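Long-range contacts in glycosyl hydrolase, family 31/fibronectin type III domain protein (Clostridium perfringens, PDB 4P5Y), which binds N-acetylgalactosamine through a calcium-containing F5/8 type C (discoidin-like) domain, probably to hold a family 31 glycoside hydrolase on its glycan substrates: residues S23-A28 and K69-Y74; I29-E34 and T50-A55; L82-S87 and Y156-E161. All coordinates share one frame; numbering follows the deposited sequence.

Contact 1 of 3, residues S23-A28 and K69-Y74; sequences SSKLEA and KLDKAY
Glu27 and Lys69 face each other as an antiparallel hydrogen-bonded pair whose two backbone bonds are both short: Lys69 N reaches Glu27 O at 2.6 Å, nearly straight at 169°, and Glu27 N reaches Lys69 O at 2.7 Å along a more bent path. From this pair the two side chains leave the same face of the sheet side by side, both extended. The opposite charges suit neighbouring strands at an exposed surface, yet the ends stay apart, with Glu27 OE1 4.8 Å from Lys69 NZ, too long for a salt bridge, though some attraction is likely. One residue along, Leu26 and Leu70 form the non-hydrogen-bonded pair and turn to the other face. The segments thus join strands 26-31 and 64-70 at one side of the five-stranded sheet of a beta-sandwich, just where the chain corners at Asp71 and Lys72 and passes into strand 73-82 of the second sheet. At the corner Tyr74 OH donates to the syn lone pair of Asp71 OD1 over 2.6 Å, so the phenol fixes the carboxylate beside Lys25. The lysine bends at chi2 (-50°) and lays its methylenes across both groups, CB 3.5 Å from Asp71 OD1 and CG 3.7 Å from Tyr74 OH. Inside, branched apolar chains suit the core: Leu26 CD2 packs on Leu70 CG at 4.0 Å, and both leucines also touch Phe164 of strand 158-166.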
loop_
_atom_site.group_PDB
_atom_site.type_symbol
_atom_site.label_atom_id
_atom_site.label_comp_id
_atom_site.label_asym_id
_atom_site.label_seq_id
_atom_site.Cartn_x
_atom_site.Cartn_y
_atom_site.Cartn_z
ATOM N N SER A 23 8.153 -11.173 1.989
ATOM C CA SER A 23 8.567 -9.781 1.901
ATOM C C SER A 23 10.012 -9.668 1.440
ATOM O O SER A 23 10.440 -8.615 0.953
ATOM C CB SER A 23 8.387 -9.072 3.241
ATOM O OG SER A 23 9.489 -9.317 4.085
ATOM N N SER A 24 10.766 -10.755 1.572
ATOM C CA SER A 24 12.118 -10.774 1.021
ATOM C C SER A 24 12.078 -10.634 -0.498
ATOM O O SER A 24 13.055 -10.242 -1.110
ATOM C CB SER A 24 12.853 -12.056 1.397
ATOM O OG SER A 24 12.269 -13.177 0.756
ATOM N N LYS A 25 10.948 -10.967 -1.107
ATOM C CA LYS A 25 10.822 -10.855 -2.551
ATOM C C LYS A 25 10.585 -9.423 -3.006
ATOM O O LYS A 25 10.663 -9.137 -4.197
ATOM C CB LYS A 25 9.683 -11.730 -3.070
ATOM C CG LYS A 25 9.838 -13.197 -2.748
ATOM C CD LYS A 25 11.217 -13.694 -3.140
ATOM C CE LYS A 25 11.432 -15.138 -2.692
ATOM N NZ LYS A 25 12.842 -15.579 -2.948
ATOM N N LEU A 26 10.289 -8.526 -2.070
ATOM C CA LEU A 26 9.889 -7.167 -2.436
ATOM C C LEU A 26 10.944 -6.103 -2.143
ATOM O O LEU A 26 11.766 -6.253 -1.240
ATOM C CB LEU A 26 8.600 -6.798 -1.714
ATOM C CG LEU A 26 7.579 -7.928 -1.601
ATOM C CD1 LEU A 26 6.419 -7.461 -0.741
ATOM C CD2 LEU A 26 7.107 -8.381 -2.990
ATOM N N GLU A 27 10.903 -5.021 -2.911
ATOM C CA GLU A 27 11.770 -3.876 -2.681
ATOM C C GLU A 27 11.059 -2.575 -3.054
ATOM O O GLU A 27 10.557 -2.428 -4.167
ATOM C CB GLU A 27 13.069 -4.023 -3.477
ATOM C CG GLU A 27 14.018 -2.837 -3.348
ATOM C CD GLU A 27 15.135 -2.850 -4.383
ATOM O OE1 GLU A 27 15.151 -3.755 -5.252
ATOM O OE2 GLU A 27 15.999 -1.948 -4.323
ATOM N N ALA A 28 11.009 -1.632 -2.120
ATOM C CA ALA A 28 10.424 -0.332 -2.417
ATOM C C ALA A 28 11.451 0.500 -3.181
ATOM O O ALA A 28 12.479 0.908 -2.636
ATOM C CB ALA A 28 9.970 0.386 -1.123
ATOM N N LYS A 69 9.078 -3.087 -6.171
ATOM C CA LYS A 69 9.673 -4.001 -7.145
ATOM C C LYS A 69 9.806 -5.421 -6.608
ATOM O O LYS A 69 10.323 -5.637 -5.502
ATOM C CB LYS A 69 11.046 -3.507 -7.579
ATOM C CG LYS A 69 11.881 -4.562 -8.284
ATOM C CD LYS A 69 13.158 -3.936 -8.788
ATOM C CE LYS A 69 14.037 -4.921 -9.523
ATOM N NZ LYS A 69 15.201 -4.182 -10.078
ATOM N N LEU A 70 9.363 -6.381 -7.419
ATOM C CA LEU A 70 9.427 -7.802 -7.086
ATOM C C LEU A 70 10.708 -8.408 -7.688
ATOM O O LEU A 70 11.271 -7.851 -8.616
ATOM C CB LEU A 70 8.163 -8.519 -7.593
ATOM C CG LEU A 70 6.831 -8.133 -6.926
ATOM C CD1 LEU A 70 6.634 -6.640 -6.935
ATOM C CD2 LEU A 70 5.646 -8.795 -7.579
ATOM N N ASP A 71 11.174 -9.540 -7.159
ATOM C CA ASP A 71 12.458 -10.096 -7.594
ATOM C C ASP A 71 12.365 -10.727 -8.981
ATOM O O ASP A 71 13.372 -10.905 -9.663
ATOM C CB ASP A 71 12.992 -11.120 -6.583
ATOM C CG ASP A 71 12.106 -12.346 -6.456
ATOM O OD1 ASP A 71 10.875 -12.178 -6.302
ATOM O OD2 ASP A 71 12.640 -13.480 -6.499
ATOM N N LYS A 72 11.155 -11.060 -9.393
ATOM C CA LYS A 72 10.901 -11.473 -10.766
ATOM C C LYS A 72 9.506 -11.011 -11.109
ATOM O O LYS A 72 8.853 -10.362 -10.302
ATOM C CB LYS A 72 11.018 -12.984 -10.934
ATOM C CG LYS A 72 10.028 -13.772 -10.088
ATOM C CD LYS A 72 10.221 -15.264 -10.258
ATOM C CE LYS A 72 9.263 -16.030 -9.377
ATOM N N ALA A 73 9.034 -11.342 -12.293
ATOM C CA ALA A 73 7.680 -10.987 -12.649
ATOM C C ALA A 73 6.704 -12.034 -12.116
ATOM O O ALA A 73 6.886 -13.226 -12.340
ATOM C CB ALA A 73 7.553 -10.838 -14.141
ATOM N N TYR A 74 5.672 -11.582 -11.408
ATOM C CA TYR A 74 4.663 -12.488 -10.866
ATOM C C TYR A 74 3.277 -12.256 -11.458
ATOM O O TYR A 74 2.942 -11.156 -11.922
ATOM C CB TYR A 74 4.556 -12.343 -9.345
ATOM C CG TYR A 74 5.747 -12.798 -8.546
ATOM C CD1 TYR A 74 6.804 -11.936 -8.293
ATOM C CD2 TYR A 74 5.797 -14.079 -8.003
ATOM C CE1 TYR A 74 7.898 -12.343 -7.547
ATOM C CE2 TYR A 74 6.880 -14.495 -7.252
ATOM C CZ TYR A 74 7.932 -13.625 -7.029
ATOM O OH TYR A 74 9.018 -14.023 -6.279
#

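Contact 2 of 3, residues I29-E34 and T50-A55; sequences IYATSE and TIWHSA. With CA (calcium ion), chain C; NGA (2-acetamido-2-deoxy-beta-D-galactopyranose), chain B.
Ser33 grips the opposite segment with both its oxygens, hydroxyl and carbonyl, and the close packing gathers around it. Its hydroxyl OG accepts a hydrogen bond from Ala55 N over 2.8 Å at 166°; with chi1 at 62°, OG lies between its own backbone N and carbonyl carbon, within reach of that amide. Its carbonyl oxygen receives the indole N-H of Trp52, NE1 to O 3.0 Å, in the plane of the ring and of the carbonyl alike. Small residues suit this close approach: Ala55 CB comes to 3.4 Å from Ser33 OG, and Ala31 CB lies 3.7 Å from Trp52 NE1. Strand 26-31 is an outermost strand of the five-stranded sheet, strand 52-53 of the four-stranded one, so the tryptophan ties the two layers of the beta-sandwich together at their margin, its broad ring also touching Ile66 of strand 64-70. Beyond Ser33 the fit slackens. Glu34 brings CG to the indole edge at 4.1 Å from Trp52 NE1, while its carboxylate turns to Lys40 N. Away from Ser33, His53 ND1 donates in its ring plane to Ser54 O at 2.8 Å. This sets the imidazole's rotation and directs NE2 to the sugar, where it makes a weak bond to O4 of the N-acetylgalactosamine. At the other end Thr50 binds the calcium ion through both O and OG1.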
loop_
_atom_site.group_PDB
_atom_site.type_symbol
_atom_site.label_atom_id
_atom_site.label_comp_id
_atom_site.label_asym_id
_atom_site.label_seq_id
_atom_site.Cartn_x
_atom_site.Cartn_y
_atom_site.Cartn_z
ATOM N N ILE A 29 11.197 0.742 -4.455
ATOM C CA ILE A 29 12.190 1.462 -5.231
ATOM C C ILE A 29 11.871 2.939 -5.280
ATOM O O ILE A 29 12.735 3.752 -5.567
ATOM C CB ILE A 29 12.316 0.912 -6.668
ATOM C CG1 ILE A 29 10.989 1.007 -7.421
ATOM C CG2 ILE A 29 12.812 -0.535 -6.642
ATOM C CD1 ILE A 29 11.104 0.499 -8.825
ATOM N N TYR A 30 10.636 3.302 -4.975
ATOM C CA TYR A 30 10.274 4.706 -5.056
ATOM C C TYR A 30 9.026 5.053 -4.252
ATOM O O TYR A 30 8.118 4.244 -4.125
ATOM C CB TYR A 30 10.095 5.088 -6.527
ATOM C CG TYR A 30 9.454 6.429 -6.741
ATOM C CD1 TYR A 30 10.226 7.580 -6.907
ATOM C CD2 TYR A 30 8.071 6.551 -6.773
ATOM C CE1 TYR A 30 9.626 8.825 -7.096
ATOM C CE2 TYR A 30 7.465 7.779 -6.961
ATOM C CZ TYR A 30 8.241 8.907 -7.122
ATOM O OH TYR A 30 7.613 10.109 -7.314
ATOM N N ALA A 31 9.004 6.262 -3.700
ATOM C CA ALA A 31 7.819 6.829 -3.071
ATOM C C ALA A 31 7.832 8.332 -3.297
ATOM O O ALA A 31 8.909 8.929 -3.306
ATOM C CB ALA A 31 7.787 6.515 -1.619
ATOM N N THR A 32 6.653 8.937 -3.491
ATOM C CA THR A 32 6.554 10.381 -3.716
ATOM C C THR A 32 7.341 11.168 -2.671
ATOM O O THR A 32 8.148 12.015 -3.005
ATOM C CB THR A 32 5.085 10.892 -3.693
ATOM O OG1 THR A 32 4.279 10.132 -4.595
ATOM C CG2 THR A 32 5.024 12.327 -4.101
ATOM N N SER A 33 7.094 10.888 -1.399
ATOM C CA SER A 33 7.875 11.502 -0.338
ATOM C C SER A 33 7.976 10.575 0.885
ATOM O O SER A 33 7.319 9.532 0.959
ATOM C CB SER A 33 7.276 12.867 0.038
ATOM O OG SER A 33 5.950 12.746 0.529
ATOM N N GLU A 34 8.835 10.947 1.826
ATOM C CA GLU A 34 9.058 10.162 3.028
ATOM C C GLU A 34 9.259 11.150 4.130
ATOM O O GLU A 34 9.843 12.194 3.902
ATOM C CB GLU A 34 10.288 9.258 2.915
ATOM C CG GLU A 34 10.355 8.380 1.680
ATOM C CD GLU A 34 11.662 7.603 1.597
ATOM O OE1 GLU A 34 12.631 8.106 0.976
ATOM O OE2 GLU A 34 11.722 6.485 2.150
ATOM N N THR A 50 6.812 -1.191 11.646
ATOM C CA THR A 50 7.424 -0.130 10.863
ATOM C C THR A 50 6.419 0.395 9.842
ATOM O O THR A 50 5.578 -0.350 9.330
ATOM C CB THR A 50 8.702 -0.612 10.141
ATOM O OG1 THR A 50 8.371 -1.635 9.188
ATOM C CG2 THR A 50 9.707 -1.173 11.143
ATOM N N ILE A 51 6.501 1.681 9.544
ATOM C CA ILE A 51 5.664 2.231 8.497
ATOM C C ILE A 51 6.438 3.061 7.491
ATOM O O ILE A 51 7.515 3.583 7.778
ATOM C CB ILE A 51 4.542 3.119 9.073
ATOM C CG1 ILE A 51 5.130 4.431 9.606
ATOM C CG2 ILE A 51 3.749 2.356 10.134
ATOM C CD1 ILE A 51 4.123 5.304 10.314
ATOM N N TRP A 52 5.870 3.154 6.298
ATOM C CA TRP A 52 6.157 4.256 5.400
ATOM C C TRP A 52 5.169 5.382 5.665
ATOM O O TRP A 52 3.972 5.151 5.775
ATOM C CB TRP A 52 6.060 3.817 3.948
ATOM C CG TRP A 52 6.019 4.963 2.999
ATOM C CD1 TRP A 52 6.985 5.912 2.819
ATOM C CD2 TRP A 52 4.975 5.272 2.071
ATOM N NE1 TRP A 52 6.603 6.796 1.841
ATOM C CE2 TRP A 52 5.372 6.425 1.366
ATOM C CE3 TRP A 52 3.747 4.682 1.762
ATOM C CZ2 TRP A 52 4.575 7.008 0.374
ATOM C CZ3 TRP A 52 2.952 5.270 0.779
ATOM C CH2 TRP A 52 3.373 6.418 0.101
ATOM N N HIS A 53 5.674 6.596 5.780
ATOM C CA HIS A 53 4.834 7.775 5.955
ATOM C C HIS A 53 5.341 8.792 4.946
ATOM O O HIS A 53 6.554 8.896 4.734
ATOM C CB HIS A 53 4.923 8.303 7.391
ATOM C CG HIS A 53 3.791 9.198 7.795
ATOM N ND1 HIS A 53 3.546 10.413 7.191
ATOM C CD2 HIS A 53 2.856 9.069 8.765
ATOM C CE1 HIS A 53 2.503 10.986 7.763
ATOM N NE2 HIS A 53 2.063 10.189 8.719
ATOM N N SER A 54 4.430 9.512 4.301
ATOM C CA SER A 54 4.823 10.528 3.326
ATOM C C SER A 54 4.989 11.878 4.020
ATOM O O SER A 54 4.605 12.042 5.186
ATOM C CB SER A 54 3.806 10.621 2.189
ATOM O OG SER A 54 2.536 11.019 2.683
ATOM N N ALA A 55 5.566 12.845 3.314
ATOM C CA ALA A 55 5.868 14.137 3.928
ATOM C C ALA A 55 4.583 14.873 4.302
ATOM O O ALA A 55 3.530 14.674 3.686
ATOM C CB ALA A 55 6.727 14.990 3.000
HETATM CA CA CA C . 6.450 -2.339 7.932
HETATM C C1 NGA B . 2.849 13.224 13.845
HETATM C C2 NGA B . 3.207 11.791 13.458
HETATM C C3 NGA B . 3.729 11.769 12.023
HETATM C C4 NGA B . 2.731 12.463 11.103
HETATM C C5 NGA B . 2.468 13.866 11.628
HETATM C C6 NGA B . 1.525 14.667 10.732
HETATM C C7 NGA B . 3.811 10.345 15.348
HETATM C C8 NGA B . 4.910 9.903 16.274
HETATM N N2 NGA B . 4.170 11.192 14.376
HETATM O O1 NGA B . 2.237 13.253 15.114
HETATM O O3 NGA B . 3.984 10.445 11.594
HETATM O O4 NGA B . 1.520 11.740 11.081
HETATM O O5 NGA B . 1.925 13.743 12.916
HETATM O O6 NGA B . 0.541 15.313 11.517
HETATM O O7 NGA B . 2.657 9.931 15.519
#

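Contact 3 of 3, residues L82-S87 and Y156-E161; sequences LPRQNS and YASAAE. With CA (calcium ion), chain C; NGA (2-acetamido-2-deoxy-beta-D-galactopyranose), chain B.
Arg84 and Ser158 touch where the root of the arginine, CB, passes the serine hydroxyl OG, while the flat guanidinium beyond reaches the sugar. Ser87 CB rests on one face of that group, 3.6 Å above the plane and toward its rim. At the edge stand O3 and O4 of the N-acetylgalactosamine; NH2 donates to O3 over 3.1 Å at 146°, and NH1 donates to Asn89 O. The arginine chain is extended, with CG anti to the backbone N (chi1 -171°), which carries the charge to the sugar. Tyr156 meets the same sugar obliquely, ring atom CZ 3.6 Å from C6. A water links the segments: it accepts from Arg84 N at 2.8 Å and donates to Ser158 OG at 3.0 Å, a hydroxyl also bonded to Asn89 O.

The backbone pairing is a classic beta bulge, in which Ala160 and Glu161 both face Leu82. Leu82 O therefore accepts twice, from Ala160 N at 2.8 Å and from Glu161 N at 3.3 Å, while Leu82 N returns a nearly straight bond (173°) to Glu161 O. The small methyl of alanine suits this place, since Ala160 CB lies against Leu82 O and Pro83 O. Leu82 and the aliphatic part of Glu161 run side by side on one face of the sheet.

The helical backbone of Ala160 is consistent with its O turning out to the calcium ion, 2.4 Å away; the other five ligand atoms come from Thr50 (two), Asn42, Asp45 and Asp47. The metal thus fastens strand 158-166 to the loop before strand 52-53. Across the sugar site, a charged arginine bonded at O3 and an aromatic ring beside C6 combine polar recognition with apolar contact, as carbohydrate-binding modules commonly do.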
loop_
_atom_site.group_PDB
_atom_site.type_symbol
_atom_site.label_atom_id
_atom_site.label_comp_id
_atom_site.label_asym_id
_atom_site.label_seq_id
_atom_site.Cartn_x
_atom_site.Cartn_y
_atom_site.Cartn_z
ATOM N N LEU A 82 -1.972 -3.094 5.229
ATOM C CA LEU A 82 -1.976 -3.080 6.683
ATOM C C LEU A 82 -1.777 -1.680 7.217
ATOM O O LEU A 82 -0.676 -1.119 7.123
ATOM C CB LEU A 82 -0.894 -3.987 7.238
ATOM C CG LEU A 82 -0.894 -4.079 8.759
ATOM C CD1 LEU A 82 -2.193 -4.700 9.280
ATOM C CD2 LEU A 82 0.312 -4.876 9.194
ATOM N N PRO A 83 -2.842 -1.108 7.787
ATOM C CA PRO A 83 -2.743 0.267 8.267
ATOM C C PRO A 83 -1.797 0.396 9.463
ATOM O O PRO A 83 -1.567 -0.562 10.209
ATOM C CB PRO A 83 -4.190 0.616 8.656
ATOM C CG PRO A 83 -4.887 -0.674 8.839
ATOM C CD PRO A 83 -4.166 -1.710 8.034
ATOM N N ARG A 84 -1.233 1.591 9.609
ATOM C CA ARG A 84 -0.451 1.959 10.780
ATOM C C ARG A 84 -1.163 1.512 12.053
ATOM O O ARG A 84 -2.311 1.873 12.286
ATOM C CB ARG A 84 -0.234 3.461 10.800
ATOM C CG ARG A 84 0.739 3.956 11.841
ATOM C CD ARG A 84 0.645 5.465 11.908
ATOM N NE ARG A 84 1.799 6.077 12.555
ATOM C CZ ARG A 84 2.107 7.366 12.438
ATOM N NH1 ARG A 84 1.347 8.163 11.697
ATOM N NH2 ARG A 84 3.171 7.852 13.053
ATOM N N GLN A 85 -0.471 0.732 12.873
ATOM C CA GLN A 85 -1.068 0.121 14.064
ATOM C C GLN A 85 -1.248 1.068 15.259
ATOM O O GLN A 85 -2.200 0.932 16.011
ATOM C CB GLN A 85 -0.218 -1.080 14.500
ATOM C CG GLN A 85 -0.138 -2.180 13.462
ATOM C CD GLN A 85 -1.487 -2.814 13.210
ATOM O OE1 GLN A 85 -2.010 -3.526 14.067
ATOM N NE2 GLN A 85 -2.069 -2.544 12.040
ATOM N N ASN A 86 -0.338 2.017 15.448
ATOM C CA ASN A 86 -0.388 2.856 16.640
ATOM C C ASN A 86 -1.113 4.186 16.469
ATOM O O ASN A 86 -1.251 4.941 17.427
ATOM C CB ASN A 86 1.033 3.128 17.173
ATOM C CG ASN A 86 1.994 3.655 16.106
ATOM O OD1 ASN A 86 1.638 3.823 14.935
ATOM N ND2 ASN A 86 3.224 3.920 16.521
ATOM N N SER A 87 -1.590 4.460 15.260
ATOM C CA SER A 87 -2.141 5.770 14.934
ATOM C C SER A 87 -2.906 5.726 13.626
ATOM O O SER A 87 -2.552 4.966 12.726
ATOM C CB SER A 87 -1.015 6.809 14.842
ATOM O OG SER A 87 -1.469 8.030 14.279
ATOM N N TYR A 156 -1.521 13.371 3.972
ATOM C CA TYR A 156 -0.411 12.437 3.992
ATOM C C TYR A 156 -0.882 10.990 4.106
ATOM O O TYR A 156 -1.966 10.716 4.617
ATOM C CB TYR A 156 0.551 12.787 5.134
ATOM C CG TYR A 156 -0.125 13.188 6.413
ATOM C CD1 TYR A 156 -0.678 12.238 7.264
ATOM C CD2 TYR A 156 -0.213 14.519 6.775
ATOM C CE1 TYR A 156 -1.309 12.609 8.447
ATOM C CE2 TYR A 156 -0.834 14.899 7.951
ATOM C CZ TYR A 156 -1.377 13.944 8.783
ATOM O OH TYR A 156 -1.988 14.342 9.946
ATOM N N ALA A 157 -0.057 10.069 3.613
ATOM C CA ALA A 157 -0.372 8.646 3.681
ATOM C C ALA A 157 0.702 7.854 4.409
ATOM O O ALA A 157 1.897 8.198 4.390
ATOM C CB ALA A 157 -0.566 8.081 2.293
ATOM N N SER A 158 0.264 6.777 5.049
ATOM C CA SER A 158 1.189 5.794 5.589
ATOM C C SER A 158 0.708 4.382 5.257
ATOM O O SER A 158 -0.447 4.171 4.887
ATOM C CB SER A 158 1.365 5.981 7.102
ATOM O OG SER A 158 0.129 5.967 7.794
ATOM N N ALA A 159 1.624 3.429 5.347
ATOM C CA ALA A 159 1.292 2.013 5.233
ATOM C C ALA A 159 2.262 1.237 6.104
ATOM O O ALA A 159 3.481 1.474 6.060
ATOM C CB ALA A 159 1.362 1.530 3.782
ATOM N N ALA A 160 1.722 0.328 6.899
ATOM C CA ALA A 160 2.556 -0.526 7.730
ATOM C C ALA A 160 3.082 -1.682 6.889
ATOM O O ALA A 160 4.251 -2.024 6.964
ATOM C CB ALA A 160 1.773 -1.037 8.954
ATOM N N GLU A 161 2.214 -2.270 6.075
ATOM C CA GLU A 161 2.617 -3.356 5.196
ATOM C C GLU A 161 1.838 -3.393 3.898
ATOM O O GLU A 161 0.658 -3.039 3.834
ATOM C CB GLU A 161 2.441 -4.712 5.871
ATOM C CG GLU A 161 3.521 -5.132 6.834
ATOM C CD GLU A 161 3.503 -6.651 7.061
ATOM O OE1 GLU A 161 2.815 -7.126 7.997
ATOM O OE2 GLU A 161 4.160 -7.375 6.283
HETATM CA CA CA C . 6.450 -2.339 7.932
HETATM C C1 NGA B . 2.849 13.224 13.845
HETATM C C2 NGA B . 3.207 11.791 13.458
HETATM C C3 NGA B . 3.729 11.769 12.023
HETATM C C4 NGA B . 2.731 12.463 11.103
HETATM C C5 NGA B . 2.468 13.866 11.628
HETATM C C6 NGA B . 1.525 14.667 10.732
HETATM C C7 NGA B . 3.811 10.345 15.348
HETATM C C8 NGA B . 4.910 9.903 16.274
HETATM N N2 NGA B . 4.170 11.192 14.376
HETATM O O1 NGA B . 2.237 13.253 15.114
HETATM O O3 NGA B . 3.984 10.445 11.594
HETATM O O4 NGA B . 1.520 11.740 11.081
HETATM O O5 NGA B . 1.925 13.743 12.916
HETATM O O6 NGA B . 0.541 15.313 11.517
HETATM O O7 NGA B . 2.657 9.931 15.519
HETATM O O HOH W 1 -1.708 3.649 7.825
#

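Along the chain, contact 2 falls between the two segments of contact 1, and contact 3 follows both. Contacts 1 and 2 share strand 26-31; their centres are about 17 Å apart, and they meet where Lys69 packs on Ile29. Contacts 2 and 3 lie closer, about 11 Å between centres, because strands 52-53 and 158-166 are neighbours in the four-stranded sheet. Contacts 1 and 3, with centres about 20 Å apart, do not touch, although strand 73-82 runs from the corner of contact 1 to Leu82. Contact 1 pairs two strands of one sheet where the chain crosses to the other, while contacts 2 and 3 together supply calcium ligands and sugar-site residues.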